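Local coordinates for extrinsic protein in photosystem II (Chaetoceros gracilis, PDB 4K7B) that probably binds at the lumenal side of photosystem II as an extrinsic subunit and helps to support its oxygen-evolving activity, at residues 21-24 / 25-28. Sequence-based numbering, arbitrary orientation.
Sequences AALK and DAVA
The Leu23 peptide carbonyl takes the Val27 N-H almost end-on: Val27 N to Leu23 O is 2.9 Å, with a C=O...N angle of 172°. Beside that bond Val27 CG2 lies against the same oxygen, 3.3 Å from Leu23 O. The Lys24 carbonyl takes Ala28 N-H, again at 2.9 Å from Ala28 N to Lys24 O, but the donor is tilted 19° from the carbonyl plane. These two i to i+4 bonds form the first turn of helix 24-29. The flat Asp25 carboxylate is reached through a water that links Asp25 N-H to Ala22 O and gives a weak bond to Asp25 OD2, 3.0 Å from the water oxygen. Asp25 CG stands beside the backbone N (chi1 -76°), which puts OD2 within range of that water. A second water donates to Ala22 O and accepts from Ala26 N, so the Ala22 carbonyl holds two waters, through which it meets the N-H groups of Asp25 and Ala26. The Lys24 chain runs out extended through its first three torsions and bends only at chi4; Lys24 NZ stops 4.7 Å from Asp25 OD1, too far for a salt bridge, though the opposite charges may attract weakly. On the apolar side Leu23 CD2 meets Ala26 CB and Leu23 CB meets Val27 CG2, both at 4.4 Å. A type I turn from Ala21 to Lys24, closed by a hydrogen bond from Lys24 N to Ala21 O (3.2 Å), carries the chain from helix 6-21 into helix 24-29 of this strand-free helical protein, whose family belongs to the PsbQ-like clan. Leu23 and Val27 both pack on Tyr83 of helix 76-89, while Ala26 rests on Ala34 and Val27 on Ile35 of helix 32-37.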
loop_
_atom_site.group_PDB
_atom_site.type_symbol
_atom_site.label_atom_id
_atom_site.label_comp_id
_atom_site.label_asym_id
_atom_site.label_seq_id
_atom_site.Cartn_x
_atom_site.Cartn_y
_atom_site.Cartn_z
ATOM N N ALA A 21 -0.707 -2.700 2.355
ATOM C CA ALA A 21 -1.179 -2.405 3.698
ATOM C C ALA A 21 -0.055 -2.527 4.717
ATOM O O ALA A 21 -0.032 -1.797 5.711
ATOM C CB ALA A 21 -2.332 -3.339 4.065
ATOM N N ALA A 22 0.871 -3.453 4.467
ATOM C CA ALA A 22 1.978 -3.693 5.388
ATOM C C ALA A 22 2.926 -2.503 5.477
ATOM O O ALA A 22 3.776 -2.463 6.371
ATOM C CB ALA A 22 2.746 -4.954 4.982
ATOM N N LEU A 23 2.795 -1.556 4.549
ATOM C CA LEU A 23 3.626 -0.351 4.578
ATOM C C LEU A 23 3.230 0.658 5.659
ATOM O O LEU A 23 3.877 1.691 5.772
ATOM C CB LEU A 23 3.628 0.351 3.212
ATOM C CG LEU A 23 4.326 -0.437 2.108
ATOM C CD1 LEU A 23 4.036 0.162 0.738
ATOM C CD2 LEU A 23 5.816 -0.492 2.375
ATOM N N LYS A 24 2.198 0.374 6.441
ATOM C CA LYS A 24 1.686 1.358 7.406
ATOM C C LYS A 24 2.778 1.936 8.314
ATOM O O LYS A 24 2.882 3.150 8.473
ATOM C CB LYS A 24 0.568 0.755 8.257
ATOM C CG LYS A 24 -0.038 1.749 9.241
ATOM C CD LYS A 24 -1.170 1.109 10.030
ATOM C CE LYS A 24 -1.597 1.978 11.207
ATOM N NZ LYS A 24 -0.527 2.073 12.243
ATOM N N ASP A 25 3.596 1.063 8.898
ATOM C CA ASP A 25 4.673 1.526 9.771
ATOM C C ASP A 25 5.723 2.350 9.018
ATOM O O ASP A 25 6.188 3.374 9.518
ATOM C CB ASP A 25 5.325 0.349 10.496
ATOM C CG ASP A 25 4.473 -0.177 11.630
ATOM O OD1 ASP A 25 3.919 0.638 12.399
ATOM O OD2 ASP A 25 4.349 -1.408 11.747
ATOM N N ALA A 26 6.091 1.917 7.813
ATOM C CA ALA A 26 7.049 2.679 7.012
ATOM C C ALA A 26 6.513 4.075 6.717
ATOM O O ALA A 26 7.236 5.062 6.796
ATOM C CB ALA A 26 7.368 1.936 5.712
ATOM N N VAL A 27 5.233 4.154 6.383
ATOM C CA VAL A 27 4.601 5.430 6.117
ATOM C C VAL A 27 4.621 6.309 7.370
ATOM O O VAL A 27 4.969 7.493 7.299
ATOM C CB VAL A 27 3.164 5.218 5.616
ATOM C CG1 VAL A 27 2.404 6.532 5.594
ATOM C CG2 VAL A 27 3.199 4.574 4.237
ATOM N N ALA A 28 4.282 5.720 8.511
ATOM C CA ALA A 28 4.285 6.469 9.769
ATOM C C ALA A 28 5.672 7.003 10.101
ATOM O O ALA A 28 5.810 8.110 10.626
ATOM C CB ALA A 28 3.765 5.597 10.905
HETATM O O HOH W 1 5.921 -0.913 7.195
HETATM O O HOH W 2 3.020 -1.909 9.064
#